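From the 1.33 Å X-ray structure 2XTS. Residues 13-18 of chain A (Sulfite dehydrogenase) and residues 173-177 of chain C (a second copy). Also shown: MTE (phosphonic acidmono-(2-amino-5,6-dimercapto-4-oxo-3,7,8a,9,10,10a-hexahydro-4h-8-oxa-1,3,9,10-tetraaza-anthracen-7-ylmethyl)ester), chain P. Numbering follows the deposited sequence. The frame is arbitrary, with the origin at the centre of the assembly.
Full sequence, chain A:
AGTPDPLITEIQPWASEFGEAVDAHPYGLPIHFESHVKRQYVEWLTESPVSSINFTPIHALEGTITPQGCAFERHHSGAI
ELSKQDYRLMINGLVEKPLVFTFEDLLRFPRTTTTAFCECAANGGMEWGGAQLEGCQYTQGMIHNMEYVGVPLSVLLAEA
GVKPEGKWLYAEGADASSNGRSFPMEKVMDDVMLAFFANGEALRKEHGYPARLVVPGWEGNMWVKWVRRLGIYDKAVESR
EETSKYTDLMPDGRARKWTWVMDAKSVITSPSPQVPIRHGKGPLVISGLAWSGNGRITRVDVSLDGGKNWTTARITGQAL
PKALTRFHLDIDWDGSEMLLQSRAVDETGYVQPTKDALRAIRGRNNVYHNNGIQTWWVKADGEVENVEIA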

# COMPACT_ATOMS: atom_id res chain seq x y z
N PRO A 13 20.41 -20.65 12.80
CA PRO A 13 21.24 -19.45 12.92
C PRO A 13 20.46 -18.19 13.24
O PRO A 13 20.94 -17.33 13.97
N TRP A 14 19.25 -18.06 12.69
CA TRP A 14 18.43 -16.87 12.90
C TRP A 14 17.92 -16.76 14.33
O TRP A 14 17.40 -15.70 14.71
N ALA A 15 18.05 -17.82 15.13
CA ALA A 15 17.64 -17.80 16.55
C ALA A 15 18.82 -17.61 17.48
O ALA A 15 18.67 -17.76 18.70
N SER A 16 19.98 -17.26 16.92
CA SER A 16 21.20 -17.11 17.70
C SER A 16 22.00 -15.88 17.31
O SER A 16 22.37 -15.06 18.15
N GLU A 17 22.28 -15.77 16.01
CA GLU A 17 23.04 -14.69 15.42
C GLU A 17 22.13 -13.51 15.10
O GLU A 17 20.93 -13.62 15.15
N PHE A 18 22.72 -12.41 14.67
CA PHE A 18 21.98 -11.22 14.31
C PHE A 18 21.39 -11.34 12.91
O PHE A 18 22.01 -11.92 12.01
N GLY C 173 8.97 -14.97 19.07
CA GLY C 173 9.52 -14.98 17.73
C GLY C 173 10.64 -15.97 17.51
O GLY C 173 11.22 -16.51 18.43
N ALA C 174 10.94 -16.18 16.23
CA ALA C 174 11.98 -17.08 15.79
C ALA C 174 13.39 -16.51 15.94
O ALA C 174 14.35 -17.25 15.83
N ASP C 175 13.50 -15.20 16.17
CA ASP C 175 14.76 -14.49 16.28
C ASP C 175 15.44 -14.75 17.64
O ASP C 175 14.84 -15.27 18.58
N ALA C 176 16.71 -14.41 17.72
CA ALA C 176 17.48 -14.56 18.93
C ALA C 176 16.86 -13.80 20.08
O ALA C 176 16.82 -14.27 21.22
N SER C 177 16.32 -12.63 19.80
CA SER C 177 15.75 -11.80 20.87
C SER C 177 14.48 -12.37 21.47
O SER C 177 14.12 -12.01 22.57

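The two stretches meet with their backbones nearly touching: the CA atoms of A15(A) and A176(C) lie 4.0 Å apart. Such an approach leaves little room for side chains between them, and small residues suit it. A15(A), A174(C) and A176(C) all carry their CB sideways to the opposing stretch, and the methyls are compact enough to sit against the neighbouring backbone. The CB of A15(A) rests 3.3 Å from the O of A174(C), and the CB of A176(C) lies 3.6 Å from the O of S16(A).

W14(A) is the one large side chain that takes part. Its CA-to-CB bond also points sideways, but chi1 of 57° (p) and chi2 of 84° bring the CD1 edge of the indole up to A174(C). There W14(A) CD1 lies 3.4 Å from A174(C) O, near the ring plane, and 4.0 Å from A174(C) CB.

Backbone carbonyls supply much of the remaining contact. The O of W14(A) receives a CA-H...O contact from the CA of D175(C) at 3.3 Å, and the O of A15(A) a similar one from the CA of A176(C) at 3.4 Å. A water ties the stretches together: its O accepts from A176(C) N (3.0 Å) and has W14(A) O (2.8 Å) and E17(A) O (2.7 Å) within hydrogen-bonding reach.

The CA-to-CB bond of D175(C) points away overall, though its CB still touches chain A. With chi1 at 59° (p), its carboxylate pairs with the pterin: MTE N2 donates to OD1 of D175(C) (2.8 Å) and MTE N3 to OD2 of D175(C) (3.0 Å), a two-pronged match suited to an aspartate. S177(C), chi1 82° (p), donates from its OG to OD2 of D175(C) at 2.7 Å, bracing that carboxylate. G173(C) suits its place because a CB there would clash with MTE N2.

S16(A) (t), E17(A) (m) and F18(A) (m) direct their CB atoms away from chain C; S16(A) OG is hydrogen-bonded elsewhere in the structure, while E17(A) and F18(A) are exposed, a setting that suits a charged carboxylate.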

# COMPACT_ATOMS: atom_id res chain seq x y z
CB PRO A 13 21.94 -19.35 11.56
CG PRO A 13 21.92 -20.72 11.04
CD PRO A 13 20.71 -21.40 11.57
CB TRP A 14 17.27 -16.86 11.90
CG TRP A 14 16.38 -18.06 11.91
CD1 TRP A 14 15.32 -18.29 12.74
CD2 TRP A 14 16.46 -19.18 11.05
NE1 TRP A 14 14.73 -19.50 12.42
CE2 TRP A 14 15.42 -20.06 11.38
CE3 TRP A 14 17.31 -19.53 10.00
CZ2 TRP A 14 15.21 -21.27 10.71
CZ3 TRP A 14 17.11 -20.73 9.34
CH2 TRP A 14 16.08 -21.58 9.69
CB ALA A 15 16.88 -19.09 16.89
CB SER A 16 22.08 -18.36 17.57
OG SER A 16 23.27 -18.24 18.32
CB GLU A 17 23.70 -15.17 14.11
CG GLU A 17 24.70 -16.31 14.29
CD GLU A 17 25.01 -17.04 12.99
OE1 GLU A 17 24.79 -16.47 11.90
OE2 GLU A 17 25.47 -18.20 13.06
CB PHE A 18 22.87 -9.98 14.25
CG PHE A 18 23.49 -9.57 15.55
CD1 PHE A 18 22.82 -9.66 16.75
CD2 PHE A 18 24.74 -9.03 15.54
CE1 PHE A 18 23.42 -9.24 17.92
CE2 PHE A 18 25.34 -8.59 16.70
CZ PHE A 18 24.68 -8.70 17.89
CB ALA C 174 11.72 -17.50 14.35
CB ASP C 175 14.57 -12.99 15.98
CG ASP C 175 13.55 -12.28 16.90
OD1 ASP C 175 12.55 -12.91 17.31
OD2 ASP C 175 13.72 -11.06 17.16
CB ALA C 176 18.91 -14.11 18.70
CB SER C 177 15.53 -10.36 20.41
OG SER C 177 14.30 -10.25 19.69
N1 MTE P . 9.11 -9.21 17.15
C2 MTE P . 10.27 -9.85 17.27
N2 MTE P . 10.29 -11.20 17.09
N3 MTE P . 11.43 -9.22 17.56
C4 MTE P . 11.50 -7.89 17.79
O4 MTE P . 12.60 -7.37 18.06
N5 MTE P . 10.18 -5.78 17.94
C6 MTE P . 8.86 -5.34 18.35
C7 MTE P . 7.75 -5.85 17.45
N8 MTE P . 7.92 -7.26 17.21
C9 MTE P . 10.28 -7.13 17.68
C10 MTE P . 9.09 -7.87 17.34
C1' MTE P . 8.71 -3.85 18.53
S1' MTE P . 9.42 -3.07 19.93
C2' MTE P . 8.00 -3.14 17.66
S2' MTE P . 7.67 -1.43 17.94
C3' MTE P . 7.38 -3.78 16.43
O3' MTE P . 7.77 -5.14 16.24
C4' MTE P . 7.82 -3.01 15.20
O4' MTE P . 7.23 -3.61 14.05
P MTE P . 7.89 -3.25 12.62
O1P MTE P . 7.75 -1.70 12.57
O2P MTE P . 9.32 -3.61 12.63
O3P MTE P . 7.00 -3.88 11.61
O HOH W 1 18.25 -13.13 15.50